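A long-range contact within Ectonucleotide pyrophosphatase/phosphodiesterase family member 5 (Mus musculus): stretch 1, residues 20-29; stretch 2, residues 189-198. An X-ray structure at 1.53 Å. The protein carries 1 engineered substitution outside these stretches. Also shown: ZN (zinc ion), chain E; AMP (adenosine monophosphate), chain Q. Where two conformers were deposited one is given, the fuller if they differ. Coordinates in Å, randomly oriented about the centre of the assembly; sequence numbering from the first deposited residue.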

ATOM      1  N   SER A  20      -6.853  -3.386  -5.381  1.00  7.76           N
ATOM      2  CA  SER A  20      -6.297  -3.399  -4.026  1.00  6.98           C
ATOM      3  C   SER A  20      -7.447  -3.396  -3.027  1.00  7.13           C
ATOM      4  O   SER A  20      -8.236  -2.441  -2.978  1.00  7.64           O
ATOM      5  CB  SER A  20      -5.380  -2.212  -3.752  1.00  6.96           C
ATOM      6  OG  SER A  20      -4.969  -2.239  -2.407  1.00  8.03           O
ATOM      7  N   PHE A  21      -7.566  -4.491  -2.276  1.00  6.58           N
ATOM      8  CA  PHE A  21      -8.394  -4.531  -1.079  1.00  5.69           C
ATOM      9  C   PHE A  21      -7.477  -4.157   0.061  1.00  5.26           C
ATOM     10  O   PHE A  21      -6.615  -4.949   0.453  1.00  6.12           O
ATOM     11  CB  PHE A  21      -9.020  -5.901  -0.849  1.00  6.70           C
ATOM     12  CG  PHE A  21     -10.057  -6.264  -1.855  1.00  7.81           C
ATOM     13  CD1 PHE A  21     -11.283  -5.625  -1.848  1.00 10.45           C
ATOM     14  CD2 PHE A  21      -9.833  -7.271  -2.780  1.00  9.48           C
ATOM     15  CE1 PHE A  21     -12.241  -5.948  -2.748  1.00 10.94           C
ATOM     16  CE2 PHE A  21     -10.820  -7.606  -3.698  1.00 11.11           C
ATOM     17  CZ  PHE A  21     -12.017  -6.948  -3.676  1.00 10.05           C
ATOM     18  N   ASP A  22      -7.636  -2.947   0.569  1.00  5.71           N
ATOM     19  CA  ASP A  22      -6.665  -2.417   1.511  1.00  4.84           C
ATOM     20  C   ASP A  22      -6.552  -3.327   2.743  1.00  3.81           C
ATOM     21  O   ASP A  22      -7.563  -3.726   3.328  1.00  5.77           O
ATOM     22  CB  ASP A  22      -7.079  -1.001   1.916  1.00  6.49           C
ATOM     23  CG  ASP A  22      -5.938  -0.225   2.554  1.00  4.68           C
ATOM     24  OD1 ASP A  22      -5.350  -0.775   3.522  1.00  5.47           O
ATOM     25  OD2 ASP A  22      -5.605   0.888   2.071  1.00  6.26           O
ATOM     26  N   GLY A  23      -5.324  -3.633   3.150  1.00  5.69           N
ATOM     27  CA  GLY A  23      -5.093  -4.347   4.406  1.00  5.39           C
ATOM     28  C   GLY A  23      -5.466  -5.812   4.385  1.00  6.32           C
ATOM     29  O   GLY A  23      -5.820  -6.381   5.428  1.00  6.28           O
ATOM     30  N   PHE A  24      -5.383  -6.448   3.223  1.00  4.91           N
ATOM     31  CA  PHE A  24      -5.773  -7.849   3.084  1.00  5.23           C
ATOM     32  C   PHE A  24      -4.519  -8.688   3.304  1.00  4.57           C
ATOM     33  O   PHE A  24      -3.728  -8.948   2.389  1.00  5.58           O
ATOM     34  CB  PHE A  24      -6.428  -8.115   1.733  1.00  7.01           C
ATOM     35  CG  PHE A  24      -7.261  -9.371   1.702  1.00  6.40           C
ATOM     36  CD1 PHE A  24      -6.674 -10.632   1.825  1.00  7.59           C
ATOM     37  CD2 PHE A  24      -8.642  -9.297   1.588  1.00  7.25           C
ATOM     38  CE1 PHE A  24      -7.457 -11.784   1.804  1.00  8.59           C
ATOM     39  CE2 PHE A  24      -9.424 -10.454   1.552  1.00  8.97           C
ATOM     40  CZ  PHE A  24      -8.824 -11.698   1.659  1.00  9.65           C
ATOM     41  N   ARG A  25      -4.316  -9.074   4.558  1.00  5.86           N
ATOM     42  CA  ARG A  25      -3.193  -9.916   4.938  1.00  5.01           C
ATOM     43  C   ARG A  25      -3.261 -11.243   4.182  1.00  5.97           C
ATOM     44  O   ARG A  25      -4.339 -11.809   3.982  1.00  6.66           O
ATOM     45  CB  ARG A  25      -3.240 -10.148   6.456  1.00  6.50           C
ATOM     46  CG  ARG A  25      -1.986 -10.702   7.059  1.00  7.15           C
ATOM     47  CD  ARG A  25      -2.061 -10.654   8.570  1.00  8.71           C
ATOM     48  NE  ARG A  25      -2.659 -11.844   9.098  1.00  9.36           N
ATOM     49  CZ  ARG A  25      -2.883 -12.059  10.390  1.00 11.37           C
ATOM     50  NH1 ARG A  25      -2.581 -11.132  11.306  1.00  9.16           N
ATOM     51  NH2 ARG A  25      -3.401 -13.230  10.767  1.00 18.05           N
ATOM     52  N   TRP A  26      -2.077 -11.766   3.840  1.00  5.64           N
ATOM     53  CA  TRP A  26      -1.943 -12.916   2.943  1.00  6.12           C
ATOM     54  C   TRP A  26      -2.725 -14.143   3.433  1.00  6.85           C
ATOM     55  O   TRP A  26      -3.279 -14.898   2.619  1.00  8.81           O
ATOM     56  CB  TRP A  26      -0.452 -13.253   2.766  1.00  8.97           C
ATOM     57  CG  TRP A  26       0.164 -13.749   4.022  1.00  7.46           C
ATOM     58  CD1 TRP A  26       0.555 -13.017   5.102  1.00  7.13           C
ATOM     59  CD2 TRP A  26       0.397 -15.117   4.351  1.00  6.76           C
ATOM     60  NE1 TRP A  26       1.018 -13.862   6.101  1.00  7.47           N
ATOM     61  CE2 TRP A  26       0.929 -15.154   5.651  1.00  7.15           C
ATOM     62  CE3 TRP A  26       0.208 -16.320   3.661  1.00  7.83           C
ATOM     63  CZ2 TRP A  26       1.278 -16.348   6.279  1.00  8.96           C
ATOM     64  CZ3 TRP A  26       0.560 -17.509   4.291  1.00  9.16           C
ATOM     65  CH2 TRP A  26       1.096 -17.503   5.583  1.00  8.68           C
ATOM     66  N   ASP A  27      -2.789 -14.355   4.742  1.00  6.88           N
ATOM     67  CA  ASP A  27      -3.438 -15.550   5.284  1.00  7.58           C
ATOM     68  C   ASP A  27      -4.915 -15.348   5.612  1.00  7.79           C
ATOM     69  O   ASP A  27      -5.565 -16.291   6.080  1.00  8.94           O
ATOM     70  CB  ASP A  27      -2.686 -16.035   6.519  1.00  8.21           C
ATOM     71  CG  ASP A  27      -2.735 -15.041   7.657  1.00 12.33           C
ATOM     72  OD1 ASP A  27      -2.449 -15.428   8.814  1.00 15.99           O
ATOM     73  OD2 ASP A  27      -3.099 -13.878   7.416  1.00 14.59           O
ATOM     74  N   TYR A  28      -5.485 -14.174   5.313  1.00  8.41           N
ATOM     75  CA  TYR A  28      -6.917 -13.978   5.516  1.00  7.43           C
ATOM     76  C   TYR A  28      -7.750 -14.931   4.668  1.00  5.52           C
ATOM     77  O   TYR A  28      -8.893 -15.217   5.025  1.00  9.10           O
ATOM     78  CB  TYR A  28      -7.301 -12.538   5.192  1.00  6.66           C
ATOM     79  CG  TYR A  28      -7.031 -11.469   6.243  1.00  7.13           C
ATOM     80  CD1 TYR A  28      -7.329 -10.152   5.964  1.00  6.50           C
ATOM     81  CD2 TYR A  28      -6.545 -11.759   7.507  1.00  7.00           C
ATOM     82  CE1 TYR A  28      -7.140  -9.146   6.889  1.00  6.45           C
ATOM     83  CE2 TYR A  28      -6.343 -10.736   8.451  1.00  7.66           C
ATOM     84  CZ  TYR A  28      -6.651  -9.436   8.127  1.00  7.91           C
ATOM     85  OH  TYR A  28      -6.476  -8.429   9.042  1.00  8.65           O
ATOM     86  N   LEU A  29      -7.197 -15.402   3.533  1.00  7.68           N
ATOM     87  CA  LEU A  29      -7.850 -16.383   2.660  1.00 11.66           C
ATOM     88  C   LEU A  29      -8.346 -17.590   3.421  1.00  9.01           C
ATOM     89  O   LEU A  29      -9.269 -18.280   2.967  1.00 11.78           O
ATOM     90  CB  LEU A  29      -6.865 -16.880   1.592  1.00 15.80           C
ATOM     91  CG  LEU A  29      -6.324 -15.834   0.630  1.00 23.58           C
ATOM     92  CD1 LEU A  29      -5.322 -16.490  -0.314  1.00 29.16           C
ATOM     93  CD2 LEU A  29      -7.469 -15.201  -0.140  1.00 25.49           C
TER
HETATM   94 ZN    ZN E 502      -3.600   0.016   3.797  1.00  6.77          ZN
HETATM   95  P   AMP Q 524      -3.657   2.773   5.647  1.00  7.97           P
HETATM   96  O1P AMP Q 524      -2.219   3.193   5.672  1.00  9.16           O
HETATM   97  O2P AMP Q 524      -4.222   2.598   7.062  1.00  7.94           O
HETATM   98  O3P AMP Q 524      -3.904   1.522   4.807  1.00  8.37           O
HETATM   99  O5' AMP Q 524      -4.514   3.935   4.955  1.00 10.53           O
HETATM  100  C5' AMP Q 524      -5.765   3.600   4.335  1.00 11.55           C
HETATM  101  C4' AMP Q 524      -6.812   4.671   4.471  1.00 10.46           C
HETATM  102  O4' AMP Q 524      -6.498   5.724   3.570  1.00 15.30           O
HETATM  103  C3' AMP Q 524      -8.212   4.200   4.071  1.00 12.73           C
HETATM  104  O3' AMP Q 524      -9.028   4.048   5.212  1.00 20.69           O
HETATM  105  C2' AMP Q 524      -8.762   5.314   3.174  1.00 14.89           C
HETATM  106  O2' AMP Q 524     -10.022   5.807   3.542  1.00 22.33           O
HETATM  107  C1' AMP Q 524      -7.697   6.389   3.259  1.00 16.30           C
HETATM  108  N9  AMP Q 524      -7.513   7.107   2.017  1.00 15.95           N
HETATM  109  C8  AMP Q 524      -7.077   6.621   0.842  1.00 16.93           C
HETATM  110  N7  AMP Q 524      -7.022   7.620  -0.073  1.00 15.49           N
HETATM  111  C5  AMP Q 524      -7.429   8.749   0.567  1.00 15.19           C
HETATM  112  C6  AMP Q 524      -7.607  10.172   0.214  1.00 16.24           C
HETATM  113  N6  AMP Q 524      -7.334  10.592  -1.034  1.00 17.62           N
HETATM  114  N1  AMP Q 524      -8.041  11.021   1.162  1.00 17.15           N
HETATM  115  C2  AMP Q 524      -8.318  10.631   2.419  1.00 21.77           C
HETATM  116  N3  AMP Q 524      -8.175   9.360   2.828  1.00 19.39           N
HETATM  117  C4  AMP Q 524      -7.754   8.405   1.937  1.00 15.36           C
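Stretch 2 189-198: LMGSVISDVD

A helix can pack against an irregular segment through apolar side chains, with no hydrogen bond between the two, and the contact between residues 189-198 and residues 20-29 is a compact example. At its apolar centre lies Val197, whose CG1 methyl serves two aromatic rings at once. It stands over one face of Phe21, 3.6 Å from the ring centroid and only 12° off the normal, a CH-pi arrangement in which the closest atoms are Val197 CG1 and Phe21 CD1, also 3.6 Å apart. The same methyl meets Phe24 at the edge of its ring, near the ring plane, with Val197 CG1 3.7 Å from Phe24 CE2. One small branched side chain thus packs on a face and an edge together.

One helical turn earlier, Ile194 repeats the theme. Its CD1 lies over a face of Tyr28, 4.0 Å from the ring centroid and 26° off the normal, with Ile194 CD1 3.6 Å from Tyr28 CG. Its other methyl spans two neighbours: Ile194 CG2 approaches Phe24 CZ at 4.2 Å and the backbone oxygen Tyr28 O at 3.6 Å. Phe24 therefore touches both Val197 and Ile194, although its CA-to-CB bond points sideways; a t rotamer at chi1 brings the end of the ring nearer the helix.

The backbone explains the spacing. Stretch 2 is helical through most of its length, with regular i to i+4 bonds such as Val197 N to Val193 O and Ile194 N to Met190 O, at 2.9 and 3.0 Å. Met190, Ile194 and Val197, three or four residues apart, consequently point toward stretch 1, whereas the CA-to-CB bond of Asp198 points away. Stretch 1 follows a less regular path: a strand ends at Phe21, a type II turn runs from Phe21 to Phe24, and Tyr28 and Leu29 lie in a 3-10 segment. Gly23 occupies the turn with a positive phi of 73°, a conformation that favours glycine. The two stretches run in opposite senses in their pairing, since Phe21 lies nearest Val197 (CA to CA 7.8 Å) and the later Tyr28 nearest the earlier Ile194 (CA to CA 7.0 Å).

Farther out, Met190 closes the row against the phenol end of Tyr28. With all three chi angles in m, it places Met190 CE 3.7 Å from Tyr28 CZ and 3.5 Å from Tyr28 OH, so the apolar contact finishes beside a hydroxyl. No hydrogen bond crosses between the stretches, and the 330 Å² of buried surface rests on packing.

Polar groups work instead within each stretch or beyond it. Arg25 and Asp27 form a salt bridge, with Arg25 NE 2.7 Å from Asp27 OD2, and Arg25 NH2 adds a hydrogen bond to Asp27 OD1 at 3.1 Å. Asp22, out of reach of the helix, binds zinc through Asp22 OD1 at 1.9 Å from the ion ZN, which AMP O3P also ligates at 1.8 Å.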

ATOM      1  N   LEU A 189     -14.632 -11.258  14.783  1.00 15.88           N
ATOM      2  CA  LEU A 189     -15.383 -10.378  13.895  1.00 16.37           C
ATOM      3  C   LEU A 189     -14.726 -10.207  12.527  1.00 14.41           C
ATOM      4  O   LEU A 189     -15.390  -9.733  11.602  1.00 19.56           O
ATOM      5  CB  LEU A 189     -15.576  -9.013  14.556  1.00 17.34           C
ATOM      6  CG  LEU A 189     -16.292  -9.001  15.908  1.00 21.44           C
ATOM      7  CD1 LEU A 189     -16.314  -7.617  16.499  1.00 24.32           C
ATOM      8  CD2 LEU A 189     -17.694  -9.451  15.728  1.00 28.30           C
ATOM      9  N   MET A 190     -13.457 -10.589  12.362  1.00 13.17           N
ATOM     10  CA  MET A 190     -12.801 -10.432  11.063  1.00 12.68           C
ATOM     11  C   MET A 190     -13.414 -11.325  10.005  1.00 12.83           C
ATOM     12  O   MET A 190     -13.364 -10.994   8.818  1.00 15.51           O
ATOM     13  CB  MET A 190     -11.318 -10.773  11.148  1.00 16.50           C
ATOM     14  CG  MET A 190     -10.463  -9.736  11.688  1.00 16.78           C
ATOM     15  SD  MET A 190     -10.555  -8.113  10.936  1.00 13.68           S
ATOM     16  CE  MET A 190      -9.976  -8.271   9.249  1.00 13.76           C
ATOM     17  N   GLY A 191     -13.914 -12.496  10.404  1.00 14.19           N
ATOM     18  CA  GLY A 191     -14.485 -13.402   9.428  1.00 15.64           C
ATOM     19  C   GLY A 191     -15.543 -12.727   8.580  1.00 12.32           C
ATOM     20  O   GLY A 191     -15.609 -12.939   7.364  1.00 15.32           O
ATOM     21  N   SER A 192     -16.377 -11.897   9.213  1.00 14.80           N
ATOM     22  CA  SER A 192     -17.468 -11.221   8.520  1.00 13.86           C
ATOM     23  C   SER A 192     -16.957 -10.311   7.405  1.00 11.56           C
ATOM     24  O   SER A 192     -17.524 -10.280   6.301  1.00 13.42           O
ATOM     25  CB  SER A 192     -18.295 -10.419   9.528  1.00 23.21           C
ATOM     26  OG  SER A 192     -18.743 -11.257  10.582  1.00 28.76           O
ATOM     27  N   VAL A 193     -15.905  -9.536   7.678  1.00 11.89           N
ATOM     28  CA  VAL A 193     -15.446  -8.591   6.668  1.00 14.09           C
ATOM     29  C   VAL A 193     -14.693  -9.323   5.570  1.00  9.30           C
ATOM     30  O   VAL A 193     -14.814  -8.969   4.395  1.00 11.75           O
ATOM     31  CB  VAL A 193     -14.619  -7.441   7.279  1.00 20.08           C
ATOM     32  CG1 VAL A 193     -13.320  -7.881   7.816  1.00 20.37           C
ATOM     33  CG2 VAL A 193     -14.345  -6.380   6.214  1.00 18.81           C
ATOM     34  N   ILE A 194     -13.925 -10.363   5.920  1.00 10.89           N
ATOM     35  CA  ILE A 194     -13.253 -11.148   4.884  1.00 10.73           C
ATOM     36  C   ILE A 194     -14.284 -11.826   3.976  1.00  8.91           C
ATOM     37  O   ILE A 194     -14.144 -11.834   2.743  1.00 10.22           O
ATOM     38  CB  ILE A 194     -12.271 -12.158   5.511  1.00  9.22           C
ATOM     39  CG1 ILE A 194     -11.155 -11.411   6.274  1.00 10.68           C
ATOM     40  CG2 ILE A 194     -11.689 -13.057   4.411  1.00 10.57           C
ATOM     41  CD1 ILE A 194     -10.386 -12.255   7.261  1.00 13.04           C
ATOM     42  N   SER A 195     -15.334 -12.404   4.563  1.00  9.83           N
ATOM     43  CA  SER A 195     -16.397 -13.001   3.754  0.64 11.49           C
ATOM     44  C   SER A 195     -17.026 -11.966   2.831  1.00 11.48           C
ATOM     45  O   SER A 195     -17.323 -12.253   1.660  1.00 13.22           O
ATOM     46  CB  SER A 195     -17.475 -13.607   4.654  0.64 15.84           C
ATOM     47  OG  SER A 195     -17.016 -14.740   5.356  0.64 18.24           O
ATOM     48  N   ASP A 196     -17.219 -10.750   3.331  1.00 11.41           N
ATOM     49  CA  ASP A 196     -17.807  -9.708   2.501  1.00 12.19           C
ATOM     50  C   ASP A 196     -16.890  -9.309   1.353  1.00 12.49           C
ATOM     51  O   ASP A 196     -17.359  -9.075   0.229  1.00 13.04           O
ATOM     52  CB  ASP A 196     -18.138  -8.487   3.325  1.00 12.31           C
ATOM     53  CG  ASP A 196     -18.867  -7.446   2.487  1.00 16.37           C
ATOM     54  OD1 ASP A 196     -20.025  -7.698   2.100  1.00 24.82           O
ATOM     55  OD2 ASP A 196     -18.274  -6.413   2.169  1.00 19.85           O
ATOM     56  N   VAL A 197     -15.585  -9.195   1.626  1.00 10.09           N
ATOM     57  CA  VAL A 197     -14.637  -8.875   0.565  1.00 11.89           C
ATOM     58  C   VAL A 197     -14.625  -9.980  -0.484  1.00 11.40           C
ATOM     59  O   VAL A 197     -14.589  -9.700  -1.682  1.00 10.51           O
ATOM     60  CB  VAL A 197     -13.244  -8.606   1.152  1.00  9.91           C
ATOM     61  CG1 VAL A 197     -12.192  -8.514   0.050  1.00 10.61           C
ATOM     62  CG2 VAL A 197     -13.287  -7.309   1.958  1.00 12.24           C
ATOM     63  N   ASP A 198     -14.697 -11.250  -0.055  1.00 10.87           N
ATOM     64  CA  ASP A 198     -14.805 -12.343  -1.013  1.00  9.13           C
ATOM     65  C   ASP A 198     -16.064 -12.195  -1.859  1.00  9.47           C
ATOM     66  O   ASP A 198     -16.026 -12.381  -3.082  1.00 11.60           O
ATOM     67  CB  ASP A 198     -14.801 -13.688  -0.289  1.00 12.07           C
ATOM     68  CG  ASP A 198     -14.869 -14.856  -1.248  1.00 12.56           C
ATOM     69  OD1 ASP A 198     -13.787 -15.232  -1.790  1.00 14.23           O
ATOM     70  OD2 ASP A 198     -16.009 -15.352  -1.466  1.00 18.27           O
TER